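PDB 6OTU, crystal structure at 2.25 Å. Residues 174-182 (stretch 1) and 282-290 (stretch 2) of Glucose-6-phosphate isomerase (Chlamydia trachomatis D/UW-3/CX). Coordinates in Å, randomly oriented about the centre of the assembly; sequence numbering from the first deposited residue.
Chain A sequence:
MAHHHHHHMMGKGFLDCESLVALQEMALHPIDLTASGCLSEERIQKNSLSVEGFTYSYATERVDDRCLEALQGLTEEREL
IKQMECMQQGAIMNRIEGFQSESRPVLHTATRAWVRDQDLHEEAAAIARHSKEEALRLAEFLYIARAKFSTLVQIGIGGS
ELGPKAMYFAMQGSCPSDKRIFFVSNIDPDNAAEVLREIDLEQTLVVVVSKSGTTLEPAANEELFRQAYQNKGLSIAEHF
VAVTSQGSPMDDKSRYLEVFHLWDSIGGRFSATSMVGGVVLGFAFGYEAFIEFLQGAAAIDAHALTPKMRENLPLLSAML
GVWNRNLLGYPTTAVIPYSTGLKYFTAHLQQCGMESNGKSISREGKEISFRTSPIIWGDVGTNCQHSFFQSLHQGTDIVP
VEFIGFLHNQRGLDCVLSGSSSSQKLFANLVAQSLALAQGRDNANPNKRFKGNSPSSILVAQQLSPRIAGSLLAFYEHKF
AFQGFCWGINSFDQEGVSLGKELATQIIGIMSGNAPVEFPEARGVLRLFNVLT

Stretch 1 (174-182) SCPSDKRIF
Stretch 2 (282-290) GFAFGYEAF

The contact is a small, mainly apolar packing of an extended segment against the end of a helix, burying 381 Å² over both sides, with one weak hydrogen bond at its centre.

Stretch 1 runs as an irregular loop from Ser174 and enters a strand at Arg180. Cys175 (phi/psi -114/120), Ser177 (-163/138), Lys179 (-75/142) and Ile181 (-129/128) direct their CA-to-CB bonds toward stretch 2, whereas Pro176, Asp178 and Arg180 point away. Stretch 2 is helical through Phe285, breaks at Gly286 (88/155) and resumes helix at Tyr287. At those angles a CB would jam against the carbonyl O of Phe285, so glycine suits the turn. The register is set by CA–CA distances of 5.8 Å for Cys175–Phe285 and 5.6 Å for Lys179–Ala284.

At one end, Cys175 (chi1 m, -51°) brings CB to 3.5 Å from Phe285 CD1 and SG to 4.2 Å from Ala289 CB. Its SG lies 4.7 Å from the centroid of the Phe285 ring, 34° off the normal, an oblique sulfur-aromatic approach. Phe285 has chi1 -43° (m) and chi2 -64°; Ser177 CB also reaches its CD1, at 4.1 Å.

Ser177 (chi1 t, 157°) places OG 3.1 Å from Ala284 O, the weak hydrogen bond, although its proton has another acceptor within reach. The same OG accepts from Lys179 N at 3.1 Å (N-H...acceptor angle 148°), tying the loop to itself beside the helix.

At the other end, Phe283 (t, 176°; chi2 87°) starts sideways, but its ring swings nearer. Lys179 (m, m, t, t) lays its aliphatic chain along it, with CG 3.5 Å from Phe283 CE2 and CE over one face; NZ is hydrogen-bonded elsewhere in the structure. Ile181 (m, m) sets CD1 at the ring edge, 3.9 Å from Phe283 CD2, and 4.2 Å from Ala284 CB, a small methyl in a buried position.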

# COMPACT_ATOMS: atom_id res chain seq x y z
N SER A 174 5.36 17.45 14.02
CA SER A 174 6.41 18.29 14.56
C SER A 174 6.08 19.77 14.52
O SER A 174 6.59 20.52 15.36
CB SER A 174 7.73 18.06 13.81
OG SER A 174 7.89 16.72 13.44
N CYS A 175 5.27 20.23 13.57
CA CYS A 175 5.12 21.66 13.34
C CYS A 175 3.70 22.08 13.68
O CYS A 175 2.75 21.57 13.07
CB CYS A 175 5.42 22.01 11.88
SG CYS A 175 6.99 21.35 11.31
N PRO A 176 3.52 23.00 14.64
CA PRO A 176 2.18 23.49 14.95
C PRO A 176 1.55 24.15 13.73
O PRO A 176 2.21 24.90 13.00
CB PRO A 176 2.42 24.51 16.07
CG PRO A 176 3.88 24.36 16.46
CD PRO A 176 4.58 23.78 15.29
N SER A 177 0.27 23.86 13.50
CA SER A 177 -0.43 24.35 12.32
C SER A 177 -1.93 24.22 12.54
O SER A 177 -2.39 23.22 13.08
CB SER A 177 0.01 23.58 11.06
OG SER A 177 -0.96 23.64 10.03
N ASP A 178 -2.68 25.25 12.13
CA ASP A 178 -4.14 25.19 12.06
C ASP A 178 -4.66 25.12 10.62
O ASP A 178 -5.87 25.22 10.40
CB ASP A 178 -4.76 26.39 12.79
CG ASP A 178 -4.22 27.75 12.29
OD1 ASP A 178 -3.21 27.79 11.55
OD2 ASP A 178 -4.83 28.78 12.65
N LYS A 179 -3.77 24.94 9.65
CA LYS A 179 -4.18 24.83 8.25
C LYS A 179 -4.79 23.47 7.98
O LYS A 179 -4.34 22.45 8.51
CB LYS A 179 -2.98 25.03 7.32
CG LYS A 179 -2.27 26.35 7.52
CD LYS A 179 -3.27 27.51 7.59
CE LYS A 179 -2.53 28.85 7.73
NZ LYS A 179 -3.45 30.02 7.81
N ARG A 180 -5.83 23.47 7.16
CA ARG A 180 -6.42 22.24 6.66
C ARG A 180 -5.95 22.00 5.23
O ARG A 180 -6.00 22.91 4.39
CB ARG A 180 -7.94 22.32 6.73
CG ARG A 180 -8.48 22.90 8.03
CD ARG A 180 -9.98 23.13 7.89
NE ARG A 180 -10.74 21.88 7.91
CZ ARG A 180 -11.81 21.64 7.16
NH1 ARG A 180 -12.26 22.56 6.32
NH2 ARG A 180 -12.45 20.47 7.27
N ILE A 181 -5.48 20.78 4.96
CA ILE A 181 -4.73 20.45 3.76
C ILE A 181 -5.37 19.24 3.09
O ILE A 181 -5.58 18.21 3.74
CB ILE A 181 -3.24 20.19 4.07
CG1 ILE A 181 -2.66 21.33 4.93
CG2 ILE A 181 -2.43 20.01 2.79
CD1 ILE A 181 -2.56 22.65 4.21
N PHE A 182 -5.67 19.37 1.80
CA PHE A 182 -6.29 18.30 1.03
C PHE A 182 -5.53 18.09 -0.27
O PHE A 182 -4.87 19.00 -0.78
CB PHE A 182 -7.77 18.62 0.72
CG PHE A 182 -8.61 18.84 1.94
CD1 PHE A 182 -8.71 20.10 2.52
CD2 PHE A 182 -9.28 17.78 2.53
CE1 PHE A 182 -9.46 20.30 3.66
CE2 PHE A 182 -10.05 17.97 3.67
CZ PHE A 182 -10.14 19.23 4.24
N GLY A 282 5.21 24.90 2.85
CA GLY A 282 5.38 26.25 3.38
C GLY A 282 4.10 26.82 3.97
O GLY A 282 4.12 27.46 5.03
N PHE A 283 2.96 26.60 3.31
CA PHE A 283 1.69 27.10 3.82
C PHE A 283 1.29 26.39 5.11
O PHE A 283 0.85 27.03 6.07
CB PHE A 283 0.61 26.94 2.75
CG PHE A 283 -0.77 27.35 3.20
CD1 PHE A 283 -1.19 28.67 3.09
CD2 PHE A 283 -1.66 26.41 3.71
CE1 PHE A 283 -2.47 29.04 3.50
CE2 PHE A 283 -2.93 26.78 4.11
CZ PHE A 283 -3.34 28.10 4.00
N ALA A 284 1.43 25.06 5.14
CA ALA A 284 1.06 24.30 6.33
C ALA A 284 1.87 24.74 7.53
O ALA A 284 1.32 25.12 8.56
CB ALA A 284 1.24 22.80 6.08
N PHE A 285 3.20 24.71 7.41
CA PHE A 285 4.08 24.80 8.56
C PHE A 285 4.93 26.05 8.60
O PHE A 285 5.74 26.19 9.53
CB PHE A 285 4.97 23.55 8.61
CG PHE A 285 4.24 22.27 8.32
CD1 PHE A 285 3.24 21.82 9.16
CD2 PHE A 285 4.55 21.50 7.20
CE1 PHE A 285 2.56 20.65 8.90
CE2 PHE A 285 3.88 20.32 6.95
CZ PHE A 285 2.88 19.90 7.80
N GLY A 286 4.81 26.95 7.63
CA GLY A 286 5.64 28.15 7.59
C GLY A 286 6.94 27.94 6.84
O GLY A 286 7.47 26.82 6.75
N TYR A 287 7.49 29.04 6.31
CA TYR A 287 8.66 29.00 5.44
C TYR A 287 9.84 28.27 6.08
O TYR A 287 10.46 27.39 5.46
CB TYR A 287 9.08 30.42 5.05
CG TYR A 287 10.28 30.51 4.14
CD1 TYR A 287 10.19 30.15 2.81
CD2 TYR A 287 11.51 30.97 4.61
CE1 TYR A 287 11.29 30.25 1.96
CE2 TYR A 287 12.62 31.07 3.77
CZ TYR A 287 12.50 30.71 2.44
OH TYR A 287 13.57 30.79 1.58
N GLU A 288 10.19 28.65 7.31
CA GLU A 288 11.38 28.12 7.97
C GLU A 288 11.35 26.60 8.06
O GLU A 288 12.41 25.96 8.01
CB GLU A 288 11.52 28.73 9.37
N ALA A 289 10.16 26.00 8.17
CA ALA A 289 10.10 24.54 8.21
C ALA A 289 10.47 23.94 6.86
O ALA A 289 11.13 22.89 6.80
CB ALA A 289 8.70 24.09 8.65
N PHE A 290 10.06 24.59 5.75
CA PHE A 290 10.46 24.10 4.43
C PHE A 290 11.98 24.21 4.23
O PHE A 290 12.59 23.31 3.64
CB PHE A 290 9.71 24.85 3.33
CG PHE A 290 10.15 24.49 1.94
CD1 PHE A 290 9.88 23.23 1.41
CD2 PHE A 290 10.84 25.40 1.16
CE1 PHE A 290 10.29 22.89 0.12
CE2 PHE A 290 11.25 25.07 -0.14
CZ PHE A 290 10.98 23.82 -0.65